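Local structure of subtilase cytotoxin subunit A (Escherichia coli, 2IY9) at residues K23-D28 against A222-G227; D248-G253 against D313-G318; L282-S287 against K325-F330. The protein is the serine protease subunit of an AB5 toxin, cleaving the endoplasmic reticulum chaperone BiP in its interdomain hinge and thereby driving the host cell into ER stress and death. One frame throughout, in Å; residues are numbered along the deposited sequence.

Contact 1 of 3, residues K23-D28 against A222-G227; sequences KPWYFD and AQYRKG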
ATOM      1  N   LYS A  23      15.861   1.855  13.786  1.00 35.22           N
ATOM      2  CA  LYS A  23      14.506   1.251  13.863  1.00 34.93           C
ATOM      3  C   LYS A  23      14.547  -0.145  13.163  1.00 33.53           C
ATOM      4  O   LYS A  23      15.525  -0.876  13.352  1.00 34.12           O
ATOM      5  CB  LYS A  23      13.492   2.259  13.313  1.00 35.63           C
ATOM      6  CG  LYS A  23      13.624   3.616  14.017  1.00 36.67           C
ATOM      7  CD  LYS A  23      12.768   4.734  13.421  1.00 36.88           C
ATOM      8  CE  LYS A  23      12.744   5.967  14.338  1.00 39.14           C
ATOM      9  NZ  LYS A  23      14.102   6.399  14.810  1.00 40.90           N
ATOM     10  N   PRO A  24      13.503  -0.558  12.418  1.00 31.70           N
ATOM     11  CA  PRO A  24      13.757  -1.736  11.564  1.00 30.48           C
ATOM     12  C   PRO A  24      14.769  -1.497  10.442  1.00 28.91           C
ATOM     13  O   PRO A  24      15.029  -0.356  10.072  1.00 28.17           O
ATOM     14  CB  PRO A  24      12.383  -2.051  10.969  1.00 30.69           C
ATOM     15  CG  PRO A  24      11.576  -0.825  11.159  1.00 30.95           C
ATOM     16  CD  PRO A  24      12.095  -0.126  12.358  1.00 31.54           C
ATOM     17  N   TRP A  25      15.322  -2.589   9.909  1.00 27.91           N
ATOM     18  CA  TRP A  25      16.342  -2.532   8.859  1.00 26.86           C
ATOM     19  C   TRP A  25      15.986  -1.629   7.687  1.00 26.24           C
ATOM     20  O   TRP A  25      16.854  -0.957   7.131  1.00 26.52           O
ATOM     21  CB  TRP A  25      16.661  -3.946   8.354  1.00 26.83           C
ATOM     22  CG  TRP A  25      15.591  -4.609   7.504  1.00 25.69           C
ATOM     23  CD1 TRP A  25      14.644  -5.495   7.925  1.00 25.92           C
ATOM     24  CD2 TRP A  25      15.391  -4.454   6.084  1.00 25.78           C
ATOM     25  NE1 TRP A  25      13.865  -5.903   6.860  1.00 26.12           N
ATOM     26  CE2 TRP A  25      14.297  -5.276   5.722  1.00 25.08           C
ATOM     27  CE3 TRP A  25      16.027  -3.698   5.091  1.00 24.51           C
ATOM     28  CZ2 TRP A  25      13.828  -5.371   4.400  1.00 24.27           C
ATOM     29  CZ3 TRP A  25      15.549  -3.785   3.768  1.00 25.00           C
ATOM     30  CH2 TRP A  25      14.470  -4.626   3.441  1.00 24.79           C
ATOM     31  N   TYR A  26      14.706  -1.597   7.315  1.00 25.82           N
ATOM     32  CA  TYR A  26      14.308  -0.899   6.087  1.00 25.27           C
ATOM     33  C   TYR A  26      14.274   0.625   6.168  1.00 25.46           C
ATOM     34  O   TYR A  26      14.248   1.295   5.138  1.00 25.39           O
ATOM     35  CB  TYR A  26      12.994  -1.455   5.519  1.00 24.93           C
ATOM     36  CG  TYR A  26      11.818  -1.481   6.472  1.00 23.37           C
ATOM     37  CD1 TYR A  26      10.941  -0.394   6.563  1.00 23.07           C
ATOM     38  CD2 TYR A  26      11.566  -2.599   7.264  1.00 22.31           C
ATOM     39  CE1 TYR A  26       9.846  -0.424   7.426  1.00 23.37           C
ATOM     40  CE2 TYR A  26      10.458  -2.641   8.139  1.00 23.11           C
ATOM     41  CZ  TYR A  26       9.610  -1.550   8.206  1.00 23.74           C
ATOM     42  OH  TYR A  26       8.528  -1.569   9.060  1.00 23.82           O
ATOM     43  N   PHE A  27      14.305   1.176   7.380  1.00 25.85           N
ATOM     44  CA  PHE A  27      14.369   2.630   7.523  1.00 26.39           C
ATOM     45  C   PHE A  27      15.637   3.206   6.877  1.00 26.54           C
ATOM     46  O   PHE A  27      15.554   4.052   5.990  1.00 25.96           O
ATOM     47  CB  PHE A  27      14.226   3.049   8.992  1.00 26.35           C
ATOM     48  CG  PHE A  27      12.781   3.197   9.451  1.00 27.18           C
ATOM     49  CD1 PHE A  27      11.843   2.187   9.230  1.00 27.71           C
ATOM     50  CD2 PHE A  27      12.370   4.339  10.128  1.00 28.29           C
ATOM     51  CE1 PHE A  27      10.510   2.329   9.659  1.00 27.37           C
ATOM     52  CE2 PHE A  27      11.041   4.484  10.559  1.00 29.09           C
ATOM     53  CZ  PHE A  27      10.116   3.478  10.321  1.00 26.90           C
ATOM     54  N   ASP A  28      16.810   2.711   7.284  1.00 26.92           N
ATOM     55  CA  ASP A  28      18.056   3.160   6.665  1.00 27.55           C
ATOM     56  C   ASP A  28      18.129   2.750   5.186  1.00 27.03           C
ATOM     57  O   ASP A  28      18.605   3.518   4.342  1.00 26.41           O
ATOM     58  CB  ASP A  28      19.262   2.649   7.459  1.00 28.20           C
ATOM     59  CG  ASP A  28      19.532   3.475   8.720  1.00 30.54           C
ATOM     60  OD1 ASP A  28      18.842   4.490   8.957  1.00 34.76           O
ATOM     61  OD2 ASP A  28      20.451   3.117   9.477  1.00 33.57           O
ATOM     62  N   ALA A 222      13.895  -8.597  -0.956  1.00 24.91           N
ATOM     63  CA  ALA A 222      14.668  -9.234   0.111  1.00 25.30           C
ATOM     64  C   ALA A 222      15.406  -8.169   0.919  1.00 25.73           C
ATOM     65  O   ALA A 222      15.642  -7.059   0.440  1.00 25.23           O
ATOM     66  CB  ALA A 222      15.658 -10.226  -0.483  1.00 25.31           C
ATOM     67  N   GLN A 223      15.776  -8.522   2.146  1.00 26.31           N
ATOM     68  CA  GLN A 223      16.521  -7.617   3.008  1.00 26.37           C
ATOM     69  C   GLN A 223      17.816  -7.166   2.340  1.00 26.89           C
ATOM     70  O   GLN A 223      18.533  -7.973   1.738  1.00 27.00           O
ATOM     71  CB  GLN A 223      16.836  -8.311   4.333  1.00 26.02           C
ATOM     72  CG  GLN A 223      17.468  -7.401   5.372  1.00 24.73           C
ATOM     73  CD  GLN A 223      17.452  -8.025   6.749  1.00 24.64           C
ATOM     74  OE1 GLN A 223      16.628  -8.901   7.034  1.00 23.49           O
ATOM     75  NE2 GLN A 223      18.354  -7.572   7.622  1.00 24.78           N
ATOM     76  N   TYR A 224      18.089  -5.870   2.445  1.00 27.86           N
ATOM     77  CA  TYR A 224      19.320  -5.278   1.959  1.00 28.69           C
ATOM     78  C   TYR A 224      19.708  -4.064   2.809  1.00 29.92           C
ATOM     79  O   TYR A 224      18.865  -3.469   3.492  1.00 30.00           O
ATOM     80  CB  TYR A 224      19.183  -4.866   0.486  1.00 28.62           C
ATOM     81  CG  TYR A 224      18.154  -3.772   0.232  1.00 28.73           C
ATOM     82  CD1 TYR A 224      18.544  -2.449   0.048  1.00 28.02           C
ATOM     83  CD2 TYR A 224      16.789  -4.077   0.162  1.00 27.85           C
ATOM     84  CE1 TYR A 224      17.594  -1.443  -0.198  1.00 29.41           C
ATOM     85  CE2 TYR A 224      15.837  -3.092  -0.079  1.00 28.08           C
ATOM     86  CZ  TYR A 224      16.238  -1.779  -0.258  1.00 28.35           C
ATOM     87  OH  TYR A 224      15.278  -0.803  -0.495  1.00 29.20           O
ATOM     88  N   ARG A 225      20.984  -3.693   2.745  1.00 30.50           N
ATOM     89  CA  ARG A 225      21.457  -2.458   3.349  1.00 32.26           C
ATOM     90  C   ARG A 225      21.604  -1.447   2.231  1.00 32.26           C
ATOM     91  O   ARG A 225      21.932  -1.816   1.100  1.00 32.61           O
ATOM     92  CB  ARG A 225      22.832  -2.653   4.002  1.00 32.04           C
ATOM     93  CG  ARG A 225      22.966  -3.835   4.932  1.00 33.77           C
ATOM     94  CD  ARG A 225      24.316  -3.783   5.660  1.00 34.29           C
ATOM     95  NE  ARG A 225      24.263  -2.891   6.813  1.00 39.27           N
ATOM     96  CZ  ARG A 225      24.339  -3.282   8.082  1.00 40.93           C
ATOM     97  NH1 ARG A 225      24.508  -4.569   8.401  1.00 42.23           N
ATOM     98  NH2 ARG A 225      24.266  -2.375   9.042  1.00 41.56           N
ATOM     99  N   LYS A 226      21.387  -0.172   2.541  1.00 32.61           N
ATOM    100  CA  LYS A 226      21.653   0.894   1.577  1.00 33.18           C
ATOM    101  C   LYS A 226      23.039   0.685   0.969  1.00 33.11           C
ATOM    102  O   LYS A 226      24.002   0.435   1.690  1.00 33.18           O
ATOM    103  CB  LYS A 226      21.582   2.258   2.258  1.00 33.39           C
ATOM    104  CG  LYS A 226      21.734   3.440   1.307  1.00 35.18           C
ATOM    105  CD  LYS A 226      21.358   4.739   2.006  1.00 38.46           C
ATOM    106  CE  LYS A 226      20.977   5.813   1.001  1.00 41.10           C
ATOM    107  NZ  LYS A 226      19.849   5.350   0.139  1.00 42.81           N
ATOM    108  N   GLY A 227      23.132   0.773  -0.356  1.00 33.32           N
ATOM    109  CA  GLY A 227      24.390   0.482  -1.046  1.00 33.00           C
ATOM    110  C   GLY A 227      24.424  -0.885  -1.701  1.00 32.49           C
ATOM    111  O   GLY A 227      25.127  -1.075  -2.690  1.00 32.52           O
TER
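The indole of Trp25 is sandwiched. Over one face, near the rim, lies CB of Tyr26, the next residue in its own segment; over the opposite face comes Gln223, whose CG sits 3.8 Å from the centroid of the Trp25 five-membered ring and only 16° off its normal, a CH-pi contact. The rest of the glutamine chain continues, extended, across the same face, so that its terminal amide ends up stacked on the indole with the two planes 8° apart. At the indole edge stands the ring of Tyr224. The pair is an offset edge-to-face arrangement, the edge of Trp25 turned toward the face of Tyr224, with planes at 70° and Trp25 CZ3 reaching to 3.8 Å from Tyr224 CD2. Beside it the carbonyl O of Tyr224 comes within 3.3 Å of Trp25 CE3.

Trp25 and Tyr224 both hold CG in the crowded position between backbone N and carbonyl carbon, whereas Gln223 has CG anti to its N, which carries its chain obliquely across the indole face. Polar ends are tied beyond the two segments: Trp25 NE1 donates to Gln254 O, and Gln223 OE1 accepts from Asn255 ND2, which fixes how the stacked amide lies. Farther along, the aliphatic part of Lys226 meets the other segment, its CD 3.8 Å from Asp28 O.

This surface contact joins the N-terminal helix 25-30 to the loop that follows strand 215-221 of the parallel sheet in this subtilase fold. Beneath it, Trp25, Tyr26 and Tyr224 all rest on Pro252 at the end of strand 249-252, and Trp25 and Tyr26 also touch Ile256 of strand 256-259.

Contact 2 of 3, residues D248-G253 against D313-G318; sequences DIAAPG and DKVTEG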
ATOM      1  N   ASP A 248       4.896  -1.563 -10.589  1.00 22.84           N
ATOM      2  CA  ASP A 248       5.397  -0.180 -10.706  1.00 23.00           C
ATOM      3  C   ASP A 248       6.666   0.102  -9.891  1.00 22.96           C
ATOM      4  O   ASP A 248       7.526   0.884 -10.315  1.00 22.85           O
ATOM      5  CB  ASP A 248       4.299   0.820 -10.323  1.00 23.09           C
ATOM      6  CG  ASP A 248       3.098   0.744 -11.252  1.00 23.24           C
ATOM      7  OD1 ASP A 248       3.258   1.014 -12.462  1.00 25.99           O
ATOM      8  OD2 ASP A 248       1.999   0.390 -10.778  1.00 22.74           O
ATOM      9  N   ILE A 249       6.770  -0.537  -8.728  1.00 22.57           N
ATOM     10  CA  ILE A 249       7.849  -0.273  -7.776  1.00 22.56           C
ATOM     11  C   ILE A 249       8.034  -1.489  -6.871  1.00 22.73           C
ATOM     12  O   ILE A 249       7.078  -2.240  -6.609  1.00 22.72           O
ATOM     13  CB  ILE A 249       7.550   1.001  -6.915  1.00 22.64           C
ATOM     14  CG1 ILE A 249       8.825   1.543  -6.250  1.00 23.54           C
ATOM     15  CG2 ILE A 249       6.434   0.733  -5.880  1.00 22.11           C
ATOM     16  CD1 ILE A 249       8.656   2.937  -5.633  1.00 22.93           C
ATOM     17  N   ALA A 250       9.263  -1.673  -6.396  1.00 22.29           N
ATOM     18  CA  ALA A 250       9.542  -2.672  -5.384  1.00 22.29           C
ATOM     19  C   ALA A 250       9.970  -1.989  -4.093  1.00 22.20           C
ATOM     20  O   ALA A 250      10.619  -0.933  -4.100  1.00 22.46           O
ATOM     21  CB  ALA A 250      10.607  -3.662  -5.868  1.00 22.05           C
ATOM     22  N   ALA A 251       9.602  -2.607  -2.981  1.00 22.18           N
ATOM     23  CA  ALA A 251       9.877  -2.041  -1.683  1.00 22.35           C
ATOM     24  C   ALA A 251      10.267  -3.145  -0.717  1.00 22.66           C
ATOM     25  O   ALA A 251       9.999  -4.318  -0.986  1.00 22.09           O
ATOM     26  CB  ALA A 251       8.652  -1.282  -1.188  1.00 22.68           C
ATOM     27  N   PRO A 252      10.933  -2.784   0.396  1.00 23.12           N
ATOM     28  CA  PRO A 252      11.231  -3.744   1.458  1.00 23.13           C
ATOM     29  C   PRO A 252      10.053  -4.677   1.762  1.00 23.53           C
ATOM     30  O   PRO A 252       8.951  -4.211   2.065  1.00 23.00           O
ATOM     31  CB  PRO A 252      11.530  -2.838   2.651  1.00 23.45           C
ATOM     32  CG  PRO A 252      12.214  -1.654   2.017  1.00 22.74           C
ATOM     33  CD  PRO A 252      11.478  -1.439   0.699  1.00 22.88           C
ATOM     34  N   GLY A 253      10.294  -5.986   1.660  1.00 23.36           N
ATOM     35  CA  GLY A 253       9.254  -6.972   1.910  1.00 23.58           C
ATOM     36  C   GLY A 253       9.746  -8.299   2.460  1.00 23.96           C
ATOM     37  O   GLY A 253       9.150  -9.337   2.189  1.00 24.29           O
ATOM     38  N   ASP A 313      13.442  -6.761 -15.693  1.00 27.58           N
ATOM     39  CA  ASP A 313      12.499  -7.848 -16.033  1.00 27.60           C
ATOM     40  C   ASP A 313      11.389  -8.038 -14.996  1.00 27.28           C
ATOM     41  O   ASP A 313      10.317  -8.527 -15.332  1.00 26.81           O
ATOM     42  CB  ASP A 313      13.195  -9.199 -16.257  1.00 27.64           C
ATOM     43  CG  ASP A 313      12.221 -10.277 -16.738  1.00 29.18           C
ATOM     44  OD1 ASP A 313      11.668 -10.125 -17.849  1.00 30.14           O
ATOM     45  OD2 ASP A 313      11.979 -11.256 -15.997  1.00 31.49           O
ATOM     46  N   LYS A 314      11.667  -7.645 -13.750  1.00 26.97           N
ATOM     47  CA  LYS A 314      10.801  -7.913 -12.605  1.00 27.32           C
ATOM     48  C   LYS A 314       9.898  -6.716 -12.271  1.00 26.35           C
ATOM     49  O   LYS A 314       8.786  -6.893 -11.772  1.00 25.69           O
ATOM     50  CB  LYS A 314      11.652  -8.284 -11.375  1.00 27.32           C
ATOM     51  CG  LYS A 314      12.556  -9.537 -11.558  1.00 28.77           C
ATOM     52  CD  LYS A 314      13.018 -10.152 -10.221  1.00 29.67           C
ATOM     53  CE  LYS A 314      14.359  -9.556  -9.738  1.00 32.62           C
ATOM     54  NZ  LYS A 314      14.959 -10.132  -8.456  1.00 28.22           N
ATOM     55  N   VAL A 315      10.381  -5.507 -12.571  1.00 26.04           N
ATOM     56  CA  VAL A 315       9.725  -4.259 -12.173  1.00 26.11           C
ATOM     57  C   VAL A 315       9.910  -3.241 -13.293  1.00 26.25           C
ATOM     58  O   VAL A 315      11.014  -3.099 -13.836  1.00 25.76           O
ATOM     59  CB  VAL A 315      10.378  -3.666 -10.882  1.00 26.09           C
ATOM     60  CG1 VAL A 315       9.730  -2.326 -10.492  1.00 26.55           C
ATOM     61  CG2 VAL A 315      10.321  -4.649  -9.720  1.00 26.38           C
ATOM     62  N   THR A 316       8.840  -2.519 -13.630  1.00 26.28           N
ATOM     63  CA  THR A 316       8.945  -1.445 -14.615  1.00 26.67           C
ATOM     64  C   THR A 316      10.088  -0.521 -14.239  1.00 26.23           C
ATOM     65  O   THR A 316      10.152   0.010 -13.120  1.00 26.15           O
ATOM     66  CB  THR A 316       7.622  -0.666 -14.780  1.00 26.85           C
ATOM     67  OG1 THR A 316       6.629  -1.565 -15.274  1.00 26.83           O
ATOM     68  CG2 THR A 316       7.780   0.505 -15.781  1.00 27.81           C
ATOM     69  N   GLU A 317      11.012  -0.386 -15.182  1.00 26.43           N
ATOM     70  CA  GLU A 317      12.216   0.430 -15.059  1.00 26.66           C
ATOM     71  C   GLU A 317      13.112   0.092 -13.866  1.00 25.76           C
ATOM     72  O   GLU A 317      13.959   0.890 -13.489  1.00 25.34           O
ATOM     73  CB  GLU A 317      11.878   1.925 -15.070  1.00 27.38           C
ATOM     74  CG  GLU A 317      10.926   2.307 -16.166  1.00 30.44           C
ATOM     75  CD  GLU A 317      11.441   3.428 -16.987  1.00 35.76           C
ATOM     76  OE1 GLU A 317      12.225   3.133 -17.919  1.00 38.13           O
ATOM     77  OE2 GLU A 317      11.060   4.590 -16.710  1.00 37.10           O
ATOM     78  N   GLY A 318      12.928  -1.087 -13.283  1.00 25.49           N
ATOM     79  CA  GLY A 318      13.777  -1.532 -12.172  1.00 25.21           C
ATOM     80  C   GLY A 318      13.666  -0.671 -10.924  1.00 24.97           C
ATOM     81  O   GLY A 318      14.616  -0.579 -10.143  1.00 25.45           O
TER
HETATM   82  O   HOH W   1       4.084  -0.984 -14.568  1.00 46.13           O
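With chi1 at 178°, Val315 sets CG1 anti to its backbone N and CG2 anti to its carbonyl carbon, and the two methyls lie side by side against the start of strand 249-252. Val315 CG1 meets the backbone, 3.9 Å from Ile249 N, while Val315 CG2 packs against the methyl of the next residue, 4.0 Å from Ala250 CB. The chi1 rotation of Thr316, together with chi1 and chi2 of Asp248 (both -63°), brings the threonine hydroxyl and the carboxylate to a common water. That water donates to Asp248 OD1 at 3.0 Å and lies 2.7 Å from Thr316 OG1. The same hydroxyl is hydrogen-bonded to Asn245 N and Val247 O, so it ties the turn to the chain leading into the strand.

Strand 249-252 is the last of the seven parallel strands of the subtilase fold, with the chain at 319-321 bonded along its far side through backbone bonds from Ala250 to Arg319 and Leu321. Segment 313-318 belongs to the loop between the short antiparallel strands 306-307 and 319-320. Within that loop Gly318 N bonds to Val315 O at 2.8 Å, closing a type II beta turn with Thr316 and Glu317 at its centre. Asp248 OD2 is held separately by a salt bridge to Arg217 of the adjacent strand 215-221, which leaves its two carboxylate oxygens serving different partners.

Contact 3 of 3, residues L282-S287 against K325-F330; sequences LAAMTS and KAISMF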
ATOM      1  N   LEU A 282       4.080   7.520   0.822  1.00 21.70           N
ATOM      2  CA  LEU A 282       3.122   8.414   0.182  1.00 22.13           C
ATOM      3  C   LEU A 282       2.370   9.273   1.207  1.00 22.34           C
ATOM      4  O   LEU A 282       2.126  10.460   0.961  1.00 22.68           O
ATOM      5  CB  LEU A 282       2.157   7.644  -0.716  1.00 22.56           C
ATOM      6  CG  LEU A 282       2.681   7.158  -2.070  1.00 22.40           C
ATOM      7  CD1 LEU A 282       1.747   6.034  -2.592  1.00 22.88           C
ATOM      8  CD2 LEU A 282       2.783   8.285  -3.085  1.00 22.99           C
ATOM      9  N   ALA A 283       2.037   8.692   2.358  1.00 22.33           N
ATOM     10  CA  ALA A 283       1.394   9.455   3.446  1.00 22.17           C
ATOM     11  C   ALA A 283       2.270  10.627   3.892  1.00 22.44           C
ATOM     12  O   ALA A 283       1.782  11.753   4.044  1.00 22.77           O
ATOM     13  CB  ALA A 283       1.066   8.551   4.628  1.00 22.10           C
ATOM     14  N   ALA A 284       3.559  10.350   4.090  1.00 22.24           N
ATOM     15  CA  ALA A 284       4.536  11.353   4.492  1.00 22.96           C
ATOM     16  C   ALA A 284       4.626  12.485   3.468  1.00 23.24           C
ATOM     17  O   ALA A 284       4.646  13.655   3.833  1.00 23.76           O
ATOM     18  CB  ALA A 284       5.900  10.703   4.699  1.00 22.84           C
ATOM     19  N   MET A 285       4.680  12.130   2.184  1.00 23.37           N
ATOM     20  CA  MET A 285       4.663  13.118   1.110  1.00 23.08           C
ATOM     21  C   MET A 285       3.397  13.982   1.144  1.00 23.69           C
ATOM     22  O   MET A 285       3.473  15.219   1.052  1.00 23.54           O
ATOM     23  CB  MET A 285       4.768  12.425  -0.241  1.00 23.00           C
ATOM     24  CG  MET A 285       6.042  11.618  -0.427  1.00 22.76           C
ATOM     25  SD  MET A 285       5.970  10.519  -1.843  1.00 23.12           S
ATOM     26  CE  MET A 285       5.897  11.627  -3.239  1.00 23.98           C
ATOM     27  N   THR A 286       2.240  13.341   1.312  1.00 24.03           N
ATOM     28  CA  THR A 286       0.955  14.063   1.242  1.00 24.81           C
ATOM     29  C   THR A 286       0.838  15.138   2.320  1.00 25.08           C
ATOM     30  O   THR A 286       0.168  16.156   2.117  1.00 24.77           O
ATOM     31  CB  THR A 286      -0.263  13.129   1.361  1.00 24.87           C
ATOM     32  OG1 THR A 286      -0.288  12.554   2.669  1.00 28.94           O
ATOM     33  CG2 THR A 286      -0.234  12.027   0.310  1.00 22.79           C
ATOM     34  N   SER A 287       1.492  14.910   3.463  1.00 25.18           N
ATOM     35  CA  SER A 287       1.514  15.895   4.545  1.00 26.30           C
ATOM     36  C   SER A 287       1.964  17.269   4.034  1.00 27.03           C
ATOM     37  O   SER A 287       1.473  18.300   4.510  1.00 27.64           O
ATOM     38  CB  SER A 287       2.398  15.427   5.712  1.00 25.36           C
ATOM     39  OG  SER A 287       3.794  15.600   5.462  1.00 24.74           O
ATOM     40  N   LYS A 325      14.596  10.502  -1.257  1.00 28.03           N
ATOM     41  CA  LYS A 325      14.403  11.249  -2.487  1.00 28.13           C
ATOM     42  C   LYS A 325      12.929  11.606  -2.743  1.00 27.71           C
ATOM     43  O   LYS A 325      12.637  12.744  -3.110  1.00 27.79           O
ATOM     44  CB  LYS A 325      15.018  10.490  -3.669  1.00 28.60           C
ATOM     45  CG  LYS A 325      15.132  11.285  -4.966  1.00 31.65           C
ATOM     46  CD  LYS A 325      16.195  12.376  -4.894  1.00 37.08           C
ATOM     47  CE  LYS A 325      16.453  12.994  -6.267  1.00 38.27           C
ATOM     48  NZ  LYS A 325      15.185  13.299  -6.991  1.00 41.02           N
ATOM     49  N   ALA A 326      12.014  10.651  -2.552  1.00 27.13           N
ATOM     50  CA  ALA A 326      10.578  10.914  -2.722  1.00 27.17           C
ATOM     51  C   ALA A 326      10.084  12.055  -1.833  1.00 27.09           C
ATOM     52  O   ALA A 326       9.412  12.975  -2.308  1.00 27.23           O
ATOM     53  CB  ALA A 326       9.754   9.645  -2.458  1.00 26.49           C
ATOM     54  N   ILE A 327      10.421  11.981  -0.549  1.00 27.48           N
ATOM     55  CA  ILE A 327       9.944  12.949   0.435  1.00 28.09           C
ATOM     56  C   ILE A 327      10.628  14.300   0.205  1.00 28.77           C
ATOM     57  O   ILE A 327       9.956  15.329   0.130  1.00 28.63           O
ATOM     58  CB  ILE A 327      10.087  12.427   1.891  1.00 28.10           C
ATOM     59  CG1 ILE A 327       9.090  11.278   2.129  1.00 27.71           C
ATOM     60  CG2 ILE A 327       9.892  13.576   2.917  1.00 28.48           C
ATOM     61  CD1 ILE A 327       9.388  10.401   3.340  1.00 27.27           C
ATOM     62  N   SER A 328      11.952  14.277   0.050  1.00 29.95           N
ATOM     63  CA  SER A 328      12.728  15.481  -0.273  1.00 31.90           C
ATOM     64  C   SER A 328      12.180  16.213  -1.502  1.00 32.23           C
ATOM     65  O   SER A 328      11.885  17.403  -1.431  1.00 32.69           O
ATOM     66  CB  SER A 328      14.206  15.137  -0.462  1.00 31.82           C
ATOM     67  OG  SER A 328      14.986  16.318  -0.576  1.00 35.58           O
ATOM     68  N   MET A 329      12.019  15.496  -2.613  1.00 32.92           N
ATOM     69  CA  MET A 329      11.503  16.096  -3.855  1.00 33.62           C
ATOM     70  C   MET A 329      10.107  16.686  -3.688  1.00 33.49           C
ATOM     71  O   MET A 329       9.847  17.829  -4.079  1.00 33.64           O
ATOM     72  CB  MET A 329      11.489  15.078  -5.002  1.00 33.62           C
ATOM     73  CG  MET A 329      12.848  14.803  -5.649  1.00 37.13           C
ATOM     74  SD  MET A 329      13.797  16.267  -6.157  1.00 43.23           S
ATOM     75  CE  MET A 329      12.753  16.990  -7.426  1.00 42.58           C
ATOM     76  N   PHE A 330       9.199  15.902  -3.125  1.00 33.22           N
ATOM     77  CA  PHE A 330       7.825  16.352  -3.018  1.00 32.95           C
ATOM     78  C   PHE A 330       7.689  17.515  -2.041  1.00 33.21           C
ATOM     79  O   PHE A 330       7.010  18.498  -2.334  1.00 32.50           O
ATOM     80  CB  PHE A 330       6.896  15.207  -2.614  1.00 32.62           C
ATOM     81  CG  PHE A 330       5.450  15.533  -2.799  1.00 31.42           C
ATOM     82  CD1 PHE A 330       4.855  15.416  -4.053  1.00 32.04           C
ATOM     83  CD2 PHE A 330       4.691  16.001  -1.733  1.00 30.07           C
ATOM     84  CE1 PHE A 330       3.507  15.730  -4.232  1.00 30.45           C
ATOM     85  CE2 PHE A 330       3.344  16.320  -1.902  1.00 30.63           C
ATOM     86  CZ  PHE A 330       2.752  16.182  -3.152  1.00 31.88           C
TER
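Met285 is the main bump of this interface, filling the hollow formed by Ala326, Ile327 and Phe330 on the facing helix. Its chain leaves the backbone with CG anti to the carbonyl carbon (chi1 -61°), runs extended through chi2, and then bends at chi3 (66°). The bend puts Met285 SD against the small methyl of Ala326, 3.9 Å from Ala326 CB, and turns Met285 CE toward the foot of the Phe330 side chain, 3.8 Å from Phe330 CB. Nearer the backbone, CG of Met285 crosses Ile327 obliquely, 4.0 Å from Ile327 CG1.

The two helical segments run nearly parallel, their axes 14° apart in direction and 9.1 Å apart at closest approach, with Met285 and Ile327 facing each other in register. Helix 271-288 carries Ser272, the probable nucleophile of the subtilase charge relay, near its N-terminal end, but the packing described here lies far along it; helix 323-331 lies at the start of the A2 domain, which in the assembled toxin penetrates the pore of the SubB pentamer. Close to Met285, Ile327 supplies a smaller bump: its CD1 sits on the methyl of Ala284, 3.8 Å from Ala284 CB.

Phe330, with CG anti to its N, reaches across to the first helix, beside the Met285 carbonyl, and crosses the Met285 chain at about a right angle. Phe330 CD2 lies only 3.1 Å from the carbonyl O of Met285. Beyond the two segments, Leu297 of helix 294-304 touches both Thr286 and Phe330, while Ser304 of that helix meets Ala326.

From the N terminus, the chain runs from helix 25-30 through six of the seven parallel strands before contact 1 closes this long loop on the segment after strand 215-221. Contact 2 opens only then, on strand 249-252, the last of the seven, and closes some sixty residues later in the loop before strand 319-320. Contact 3 opens inside that span, on helix 271-288, and closes beyond it on helix 323-331, so contacts 2 and 3 cross, though their nearest atoms remain about 8 Å apart. Contacts 1 and 2 touch directly through Pro252 and form one continuous patch from the N-terminal helix to the parallel sheet; contact 3 separately joins the two helices.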